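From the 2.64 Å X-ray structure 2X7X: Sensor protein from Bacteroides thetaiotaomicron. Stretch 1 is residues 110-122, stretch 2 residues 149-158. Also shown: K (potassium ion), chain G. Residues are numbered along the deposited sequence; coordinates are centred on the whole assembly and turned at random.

Stretch 1, residues 110-122: NYEIGRSVGNYIA
Stretch 2 149-158: GFMAAISKFP

Two helical stretches run in broadly the same direction, crossing at -38° with their axes only 6.6 Å apart. So close an approach rests on glycine. Gly-114 CA lies 4.3 Å from Phe-150 CA, and Arg-115 CA lies 4.3 Å from Gly-149 CA, which sets the register. No direct hydrogen bond joins the stretches.

Gly-149, the residue with the most covered surface, sits at the crossing. Gly-149 CA is 3.4 Å from Tyr-111 O, with 165° at the hydrogen, and 3.6 Å from the centroid of the Tyr-111 ring, almost on the ring normal, a CH-pi contact. Tyr-111 (chi1 t, chi2 -85°) thus lays a ring face over this backbone. A CB on Gly-149 would fall 1.9 Å from Tyr-111 O. Two more CA-H...O contacts link the backbones: Arg-115 CA to Gly-149 O, 3.2 Å, and Phe-150 CA to Gly-114 O, 3.4 Å.

Phe-150 (chi1 162°, chi2 74°) points sideways and presents its ring edge to Gly-114 O and Gly-118 CA, with Phe-150 CD1 3.6 Å from Gly-118 CA. Val-117 CG1, 4.3 Å from Phe-150 CD1, adds an apolar neighbour. Gly-118 must also be bare: an ideal CB would lie 2.8 Å from Ala-153 CB. Ala-153, its CA-to-CB bond pointing toward stretch 1, brings CB 3.4 Å from Arg-115 O and 4.0 Å from Gly-118 CA.

Farther along, a single water donates to Asn-119 OD1 (2.9 Å) and Ala-153 O (2.8 Å), bridging the helices. Phe-157 (phi/psi -132/100, chi1 m, chi2 84°) turns its ring face to Ala-122, whose CB stands 3.7 Å from the ring centroid. Potassium binds Ile-154 O at 2.7 Å and Phe-157 O at 2.8 Å, joining two carbonyls three residues apart.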

# COMPACT_ATOMS: atom_id res chain seq x y z
N ASN A 110 -7.51 -8.63 -18.99
CA ASN A 110 -6.97 -9.95 -18.70
C ASN A 110 -5.91 -10.39 -19.68
O ASN A 110 -5.01 -11.16 -19.33
CB ASN A 110 -8.10 -10.98 -18.52
CG ASN A 110 -8.81 -10.83 -17.18
OD1 ASN A 110 -8.30 -11.25 -16.15
ND2 ASN A 110 -9.96 -10.19 -17.19
N TYR A 111 -5.99 -9.89 -20.92
CA TYR A 111 -5.03 -10.25 -21.95
C TYR A 111 -3.67 -9.67 -21.57
O TYR A 111 -2.65 -10.36 -21.60
CB TYR A 111 -5.49 -9.73 -23.31
CG TYR A 111 -4.64 -10.14 -24.49
CD1 TYR A 111 -3.50 -9.42 -24.85
CD2 TYR A 111 -4.99 -11.24 -25.27
CE1 TYR A 111 -2.72 -9.80 -25.94
CE2 TYR A 111 -4.21 -11.62 -26.37
CZ TYR A 111 -3.09 -10.89 -26.69
OH TYR A 111 -2.33 -11.26 -27.78
N GLU A 112 -3.67 -8.40 -21.19
CA GLU A 112 -2.47 -7.71 -20.78
C GLU A 112 -1.84 -8.32 -19.53
O GLU A 112 -0.61 -8.36 -19.40
CB GLU A 112 -2.74 -6.23 -20.57
CG GLU A 112 -2.69 -5.45 -21.88
CD GLU A 112 -1.38 -5.66 -22.63
OE1 GLU A 112 -1.44 -5.86 -23.87
OE2 GLU A 112 -0.29 -5.64 -21.98
N ILE A 113 -2.67 -8.81 -18.62
CA ILE A 113 -2.18 -9.54 -17.44
C ILE A 113 -1.44 -10.81 -17.86
O ILE A 113 -0.34 -11.08 -17.38
CB ILE A 113 -3.29 -9.81 -16.41
CG1 ILE A 113 -3.70 -8.50 -15.77
CG2 ILE A 113 -2.82 -10.76 -15.34
CD1 ILE A 113 -4.99 -8.56 -15.02
N GLY A 114 -2.01 -11.56 -18.80
CA GLY A 114 -1.38 -12.76 -19.31
C GLY A 114 -0.04 -12.41 -19.91
O GLY A 114 0.98 -13.05 -19.62
N ARG A 115 -0.06 -11.37 -20.74
CA ARG A 115 1.14 -10.87 -21.39
C ARG A 115 2.20 -10.56 -20.35
O ARG A 115 3.32 -11.06 -20.46
CB ARG A 115 0.79 -9.63 -22.17
CG ARG A 115 1.76 -9.27 -23.25
CD ARG A 115 1.75 -7.75 -23.44
NE ARG A 115 2.33 -7.37 -24.72
CZ ARG A 115 1.77 -7.68 -25.89
NH1 ARG A 115 2.36 -7.29 -27.02
NH2 ARG A 115 0.63 -8.36 -25.92
N SER A 116 1.83 -9.77 -19.34
CA SER A 116 2.71 -9.49 -18.20
C SER A 116 3.24 -10.74 -17.50
O SER A 116 4.40 -10.77 -17.08
CB SER A 116 1.97 -8.65 -17.18
OG SER A 116 1.69 -7.38 -17.66
N VAL A 117 2.39 -11.75 -17.34
CA VAL A 117 2.80 -12.98 -16.69
C VAL A 117 3.85 -13.67 -17.54
O VAL A 117 4.87 -14.10 -17.03
CB VAL A 117 1.62 -13.92 -16.46
CG1 VAL A 117 2.09 -15.34 -16.25
CG2 VAL A 117 0.84 -13.46 -15.28
N GLY A 118 3.60 -13.79 -18.84
CA GLY A 118 4.58 -14.39 -19.75
C GLY A 118 5.90 -13.64 -19.75
O GLY A 118 6.96 -14.27 -19.74
N ASN A 119 5.85 -12.30 -19.75
CA ASN A 119 7.08 -11.52 -19.76
C ASN A 119 7.86 -11.71 -18.45
O ASN A 119 9.08 -11.84 -18.48
CB ASN A 119 6.86 -10.03 -20.06
CG ASN A 119 6.58 -9.74 -21.56
OD1 ASN A 119 6.96 -10.51 -22.45
ND2 ASN A 119 5.89 -8.64 -21.81
N TYR A 120 7.16 -11.72 -17.33
CA TYR A 120 7.81 -11.87 -16.05
C TYR A 120 8.51 -13.24 -15.92
O TYR A 120 9.64 -13.31 -15.44
CB TYR A 120 6.81 -11.64 -14.91
CG TYR A 120 7.42 -11.91 -13.56
CD1 TYR A 120 7.95 -10.87 -12.80
CD2 TYR A 120 7.49 -13.22 -13.06
CE1 TYR A 120 8.54 -11.14 -11.56
CE2 TYR A 120 8.07 -13.48 -11.84
CZ TYR A 120 8.59 -12.45 -11.09
OH TYR A 120 9.16 -12.74 -9.87
N ILE A 121 7.85 -14.31 -16.36
CA ILE A 121 8.45 -15.62 -16.34
C ILE A 121 9.66 -15.72 -17.29
O ILE A 121 10.70 -16.30 -16.93
CB ILE A 121 7.41 -16.71 -16.66
CG1 ILE A 121 6.30 -16.74 -15.59
CG2 ILE A 121 8.08 -18.08 -16.76
CD1 ILE A 121 5.10 -17.62 -15.92
N ALA A 122 9.53 -15.17 -18.50
CA ALA A 122 10.60 -15.24 -19.51
C ALA A 122 11.85 -14.53 -19.01
O ALA A 122 12.96 -15.00 -19.25
CB ALA A 122 10.14 -14.66 -20.85
N GLY A 149 -2.85 -13.95 -23.91
CA GLY A 149 -1.87 -12.90 -23.67
C GLY A 149 -0.56 -13.51 -23.29
O GLY A 149 0.50 -13.04 -23.69
N PHE A 150 -0.63 -14.59 -22.53
CA PHE A 150 0.55 -15.32 -22.11
C PHE A 150 1.23 -16.00 -23.29
O PHE A 150 2.46 -16.03 -23.36
CB PHE A 150 0.16 -16.33 -21.05
CG PHE A 150 1.16 -17.41 -20.84
CD1 PHE A 150 2.34 -17.16 -20.16
CD2 PHE A 150 0.91 -18.69 -21.31
CE1 PHE A 150 3.26 -18.15 -19.95
CE2 PHE A 150 1.84 -19.70 -21.11
CZ PHE A 150 3.01 -19.44 -20.43
N MET A 151 0.43 -16.56 -24.20
CA MET A 151 0.97 -17.17 -25.42
C MET A 151 1.59 -16.11 -26.33
O MET A 151 2.63 -16.35 -26.97
CB MET A 151 -0.08 -17.97 -26.19
CG MET A 151 -0.54 -19.26 -25.49
SD MET A 151 0.79 -20.34 -24.87
CE MET A 151 1.06 -21.44 -26.26
N ALA A 152 0.99 -14.92 -26.37
CA ALA A 152 1.51 -13.85 -27.22
C ALA A 152 2.91 -13.45 -26.77
O ALA A 152 3.82 -13.30 -27.59
CB ALA A 152 0.56 -12.65 -27.23
N ALA A 153 3.07 -13.29 -25.46
CA ALA A 153 4.33 -12.89 -24.85
C ALA A 153 5.42 -13.92 -25.09
O ALA A 153 6.51 -13.57 -25.53
CB ALA A 153 4.16 -12.65 -23.35
N ILE A 154 5.14 -15.18 -24.80
CA ILE A 154 6.20 -16.18 -24.84
C ILE A 154 6.52 -16.68 -26.24
O ILE A 154 7.46 -17.47 -26.43
CB ILE A 154 5.96 -17.36 -23.86
CG1 ILE A 154 4.83 -18.25 -24.36
CG2 ILE A 154 5.73 -16.85 -22.44
CD1 ILE A 154 4.96 -19.70 -23.94
N SER A 155 5.77 -16.22 -27.24
CA SER A 155 6.07 -16.53 -28.64
C SER A 155 7.36 -15.84 -29.05
O SER A 155 8.10 -16.36 -29.88
CB SER A 155 4.93 -16.13 -29.58
OG SER A 155 4.62 -14.76 -29.43
N LYS A 156 7.64 -14.68 -28.45
CA LYS A 156 8.89 -13.96 -28.68
C LYS A 156 10.14 -14.61 -28.05
O LYS A 156 11.23 -14.04 -28.15
CB LYS A 156 8.78 -12.49 -28.22
CG LYS A 156 7.73 -11.67 -28.98
CD LYS A 156 7.97 -11.70 -30.52
CE LYS A 156 6.66 -11.62 -31.34
NZ LYS A 156 5.94 -10.32 -31.12
N PHE A 157 10.00 -15.77 -27.41
CA PHE A 157 11.14 -16.46 -26.79
C PHE A 157 11.12 -17.90 -27.21
O PHE A 157 10.35 -18.70 -26.65
CB PHE A 157 11.11 -16.38 -25.26
CG PHE A 157 11.15 -14.97 -24.72
CD1 PHE A 157 9.97 -14.21 -24.60
CD2 PHE A 157 12.36 -14.41 -24.32
CE1 PHE A 157 10.00 -12.91 -24.10
CE2 PHE A 157 12.41 -13.10 -23.80
CZ PHE A 157 11.22 -12.35 -23.70
N PRO A 158 11.94 -18.26 -28.19
CA PRO A 158 11.86 -19.62 -28.74
C PRO A 158 12.26 -20.74 -27.77
O PRO A 158 12.03 -21.92 -28.08
CB PRO A 158 12.77 -19.58 -29.98
CG PRO A 158 13.65 -18.39 -29.79
CD PRO A 158 12.89 -17.41 -28.93
K K G . 7.97 -20.00 -27.24
O HOH W 1 7.41 -10.95 -25.26
O HOH W 2 5.42 -20.84 -27.33
O HOH W 3 8.75 -18.64 -29.76